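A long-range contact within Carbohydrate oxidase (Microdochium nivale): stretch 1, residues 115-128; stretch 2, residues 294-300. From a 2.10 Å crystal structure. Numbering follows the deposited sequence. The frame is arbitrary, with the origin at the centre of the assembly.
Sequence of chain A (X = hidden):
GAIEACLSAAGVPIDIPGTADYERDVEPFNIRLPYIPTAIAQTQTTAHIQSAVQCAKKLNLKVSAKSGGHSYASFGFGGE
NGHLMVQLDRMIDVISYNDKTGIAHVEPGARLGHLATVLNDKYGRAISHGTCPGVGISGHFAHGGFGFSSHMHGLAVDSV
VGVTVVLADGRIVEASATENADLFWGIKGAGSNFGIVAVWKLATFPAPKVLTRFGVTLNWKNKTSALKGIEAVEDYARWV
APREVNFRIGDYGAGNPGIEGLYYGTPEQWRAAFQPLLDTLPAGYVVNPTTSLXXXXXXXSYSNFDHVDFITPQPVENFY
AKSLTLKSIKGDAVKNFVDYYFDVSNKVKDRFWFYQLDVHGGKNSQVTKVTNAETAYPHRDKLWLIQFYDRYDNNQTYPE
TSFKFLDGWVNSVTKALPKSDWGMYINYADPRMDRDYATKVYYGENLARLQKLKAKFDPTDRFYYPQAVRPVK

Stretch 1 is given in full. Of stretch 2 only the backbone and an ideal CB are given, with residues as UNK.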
# COMPACT_ATOMS: atom_id res chain seq x y z
N LEU A 115 11.38 3.24 9.75
CA LEU A 115 12.32 3.06 8.63
C LEU A 115 12.86 4.43 8.19
O LEU A 115 14.08 4.63 8.09
CB LEU A 115 11.62 2.37 7.45
CG LEU A 115 12.43 2.30 6.16
CD1 LEU A 115 13.70 1.43 6.39
CD2 LEU A 115 11.56 1.76 4.98
N ALA A 116 11.95 5.37 7.94
CA ALA A 116 12.36 6.69 7.43
C ALA A 116 13.20 7.43 8.45
O ALA A 116 14.16 8.11 8.10
CB ALA A 116 11.18 7.52 7.02
N THR A 117 12.82 7.34 9.72
CA THR A 117 13.56 8.03 10.79
C THR A 117 14.99 7.53 10.91
O THR A 117 15.93 8.33 10.93
CB THR A 117 12.86 7.90 12.14
OG1 THR A 117 11.60 8.57 12.06
CG2 THR A 117 13.71 8.60 13.23
N VAL A 118 15.15 6.21 10.98
CA VAL A 118 16.47 5.57 11.11
C VAL A 118 17.33 5.86 9.90
O VAL A 118 18.46 6.31 10.05
CB VAL A 118 16.39 4.02 11.39
CG1 VAL A 118 17.80 3.40 11.51
CG2 VAL A 118 15.60 3.75 12.68
N LEU A 119 16.80 5.66 8.69
CA LEU A 119 17.61 5.93 7.49
C LEU A 119 18.01 7.41 7.38
O LEU A 119 19.14 7.73 6.99
CB LEU A 119 16.87 5.51 6.20
CG LEU A 119 16.65 4.03 5.85
CD1 LEU A 119 15.88 3.95 4.51
CD2 LEU A 119 17.98 3.20 5.76
N ASN A 120 17.10 8.33 7.72
CA ASN A 120 17.48 9.76 7.71
C ASN A 120 18.54 10.15 8.79
O ASN A 120 19.62 10.65 8.48
CB ASN A 120 16.24 10.65 7.88
CG ASN A 120 16.60 12.11 7.86
OD1 ASN A 120 16.70 12.74 8.93
ND2 ASN A 120 16.85 12.65 6.67
N ASP A 121 18.20 9.88 10.04
CA ASP A 121 18.94 10.40 11.19
C ASP A 121 20.29 9.69 11.33
O ASP A 121 21.30 10.31 11.65
CB ASP A 121 18.12 10.20 12.48
CG ASP A 121 16.86 11.07 12.54
OD1 ASP A 121 16.57 11.86 11.61
OD2 ASP A 121 16.14 10.96 13.55
N LYS A 122 20.30 8.39 11.10
CA LYS A 122 21.53 7.63 11.22
C LYS A 122 22.36 7.67 9.94
O LYS A 122 23.59 7.68 10.00
CB LYS A 122 21.21 6.20 11.66
CG LYS A 122 22.35 5.47 12.30
CD LYS A 122 21.89 4.13 12.86
CE LYS A 122 23.09 3.21 13.07
NZ LYS A 122 23.75 3.49 14.37
N TYR A 123 21.72 7.70 8.77
CA TYR A 123 22.53 7.55 7.53
C TYR A 123 22.41 8.64 6.46
O TYR A 123 23.13 8.60 5.46
CB TYR A 123 22.30 6.19 6.90
CG TYR A 123 22.50 5.00 7.82
CD1 TYR A 123 23.78 4.65 8.26
CD2 TYR A 123 21.42 4.20 8.22
CE1 TYR A 123 23.98 3.53 9.09
CE2 TYR A 123 21.61 3.08 9.06
CZ TYR A 123 22.89 2.76 9.48
OH TYR A 123 23.09 1.67 10.30
N GLY A 124 21.53 9.60 6.67
CA GLY A 124 21.26 10.63 5.70
C GLY A 124 20.59 10.13 4.43
O GLY A 124 20.81 10.70 3.37
N ARG A 125 19.76 9.08 4.53
CA ARG A 125 19.23 8.39 3.34
C ARG A 125 17.70 8.30 3.35
O ARG A 125 17.06 8.52 4.40
CB ARG A 125 19.83 6.98 3.20
CG ARG A 125 21.38 6.86 3.23
CD ARG A 125 22.04 7.50 2.03
NE ARG A 125 21.79 6.76 0.79
CZ ARG A 125 22.43 6.98 -0.36
NH1 ARG A 125 23.39 7.91 -0.44
NH2 ARG A 125 22.13 6.24 -1.44
N ALA A 126 17.13 8.01 2.18
CA ALA A 126 15.70 8.01 1.99
C ALA A 126 15.27 6.92 1.01
O ALA A 126 16.07 6.46 0.19
CB ALA A 126 15.22 9.38 1.48
N ILE A 127 14.02 6.50 1.14
CA ILE A 127 13.34 5.63 0.18
C ILE A 127 11.97 6.19 -0.11
O ILE A 127 11.33 6.79 0.77
CB ILE A 127 13.18 4.18 0.74
CG1 ILE A 127 14.55 3.49 0.83
CG2 ILE A 127 12.21 3.32 -0.13
CD1 ILE A 127 14.52 2.30 1.71
N SER A 128 11.53 6.01 -1.35
CA SER A 128 10.21 6.43 -1.76
C SER A 128 9.15 5.40 -1.31
O SER A 128 9.11 4.28 -1.84
CB SER A 128 10.19 6.58 -3.30
OG SER A 128 8.89 6.87 -3.77
N UNK A 294 12.73 19.98 4.24
CA UNK A 294 13.68 18.94 3.91
C UNK A 294 13.00 17.57 3.98
O UNK A 294 11.78 17.47 4.27
CB UNK A 294 14.89 19.00 4.85
N UNK A 295 13.77 16.51 3.68
CA UNK A 295 13.24 15.15 3.69
C UNK A 295 12.46 14.79 4.96
O UNK A 295 11.27 14.46 4.88
CB UNK A 295 14.39 14.16 3.51
N UNK A 296 13.12 14.82 6.13
CA UNK A 296 12.47 14.32 7.35
C UNK A 296 11.23 15.16 7.70
O UNK A 296 10.20 14.65 8.18
CB UNK A 296 13.46 14.33 8.52
N UNK A 297 11.32 16.45 7.41
CA UNK A 297 10.20 17.35 7.58
C UNK A 297 9.03 16.98 6.69
O UNK A 297 7.88 17.06 7.13
CB UNK A 297 10.64 18.79 7.30
N UNK A 298 9.32 16.56 5.44
CA UNK A 298 8.24 16.15 4.53
C UNK A 298 7.57 14.87 5.05
O UNK A 298 6.36 14.74 4.98
CB UNK A 298 8.78 15.93 3.12
N UNK A 299 8.36 13.96 5.61
CA UNK A 299 7.77 12.76 6.23
C UNK A 299 6.74 13.11 7.32
O UNK A 299 5.62 12.56 7.34
CB UNK A 299 8.88 11.89 6.83
N UNK A 300 7.12 14.04 8.21
CA UNK A 300 6.22 14.51 9.25
C UNK A 300 5.01 15.22 8.63
O UNK A 300 3.85 15.01 9.05
CB UNK A 300 6.96 15.45 10.21

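Stretch 2 runs nearly antiparallel to the helix of residues 115-123, at 162° between their N-to-C directions, with a closest axial approach of 10.5 Å.

Position 294 lies just before the first helical turn, with phi/psi of -94/180°. Its CA-to-CB bond points toward stretch 1, but no atom there lies within 5.5 Å of the ideal CB, so the local backbone is the better guide. A free amide at 297 invites a capping acceptor, and Ser, Thr, Asp or Asn would suit. The residue is Asn-294, whose OD1 accepts from the N of residue 297 at 3.0 Å, a capping bond.

Position 295 points toward the turn where the first helix gives way to the strand 125-126. Its ideal CB is 5.3 Å from Ala-126 CB, and beyond it the small Ala-126 leaves space, while the carbonyls of Ala-116, Arg-125 and Ile-127 offer acceptors. A long apolar or aromatic side chain would fit, and one with a donor would profit most. Trp-295, with chi1 t, fills the space and has 102 Å² covered by stretch 1. Ala-126 CB sits over one face of the indole, 3.6 Å from the centroid of the five-membered ring, in a CH-pi contact; Ile-127 O approaches the ring edge, 3.5 Å from Trp-295 CZ2. The indole NH does not bond to stretch 1 directly: Trp-295 NE1 donates to a water at 2.8 Å, and that water donates to Ala-116 O (2.7 Å) and Arg-125 O (2.8 Å).

Position 296 also points toward stretch 1, opposite the Asn-120 backbone at a CA-CA distance of 6.8 Å. The flank of Ala-116, Thr-117 and Asn-120 would accept a medium-sized aliphatic such as Val, Ile, Leu or Met. Ile-296 reaches along it, its CD1 4.2 Å from Ala-116 O and 4.3 Å from Thr-117 CA.

Position 297 is out of reach of stretch 1, and a polar residue able to turn back to the helix start would suit. Glu-297 does so, its OE1 accepting from Asn-294 N at 2.9 Å.

Position 298 is likewise out of reach, so stretch 1 sets no preference; Ser-298 OG donates to Trp-295 O at 2.6 Å.

Position 299, one turn after 295, points toward Ala-116, whose CB is 4.9 Å from the ideal CB. A small or branched aliphatic would suit. Val-299 packs its CG1 4.2 Å from Ala-116 CB.

Position 300 is out of reach and unconstrained by stretch 1; it is Leu-300.

Stretch 2 (294-300) NWIESVL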
# COMPACT_ATOMS: atom_id res chain seq x y z
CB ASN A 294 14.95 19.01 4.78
CG ASN A 294 14.68 18.70 6.24
OD1 ASN A 294 13.71 18.02 6.58
ND2 ASN A 294 15.53 19.23 7.11
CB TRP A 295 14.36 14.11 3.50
CG TRP A 295 13.79 12.73 3.49
CD1 TRP A 295 13.97 11.76 4.43
CD2 TRP A 295 12.91 12.17 2.50
NE1 TRP A 295 13.28 10.62 4.08
CE2 TRP A 295 12.61 10.85 2.90
CE3 TRP A 295 12.36 12.66 1.31
CZ2 TRP A 295 11.79 9.99 2.14
CZ3 TRP A 295 11.55 11.80 0.53
CH2 TRP A 295 11.28 10.47 0.95
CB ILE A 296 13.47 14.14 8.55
CG1 ILE A 296 12.89 13.22 9.62
CG2 ILE A 296 13.90 15.49 9.16
CD1 ILE A 296 12.51 11.80 9.13
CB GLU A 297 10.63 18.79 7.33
CG GLU A 297 11.48 19.36 8.48
CD GLU A 297 12.14 20.69 8.13
OE1 GLU A 297 12.20 21.06 6.92
OE2 GLU A 297 12.62 21.36 9.08
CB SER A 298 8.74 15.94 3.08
OG SER A 298 9.54 14.77 2.97
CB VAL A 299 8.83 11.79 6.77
CG1 VAL A 299 8.15 10.44 7.21
CG2 VAL A 299 9.86 11.51 5.71
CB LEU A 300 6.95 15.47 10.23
CG LEU A 300 6.12 16.00 11.41
CD1 LEU A 300 5.47 14.82 12.17
CD2 LEU A 300 7.00 16.88 12.36
O HOH W 1 14.47 8.41 5.42
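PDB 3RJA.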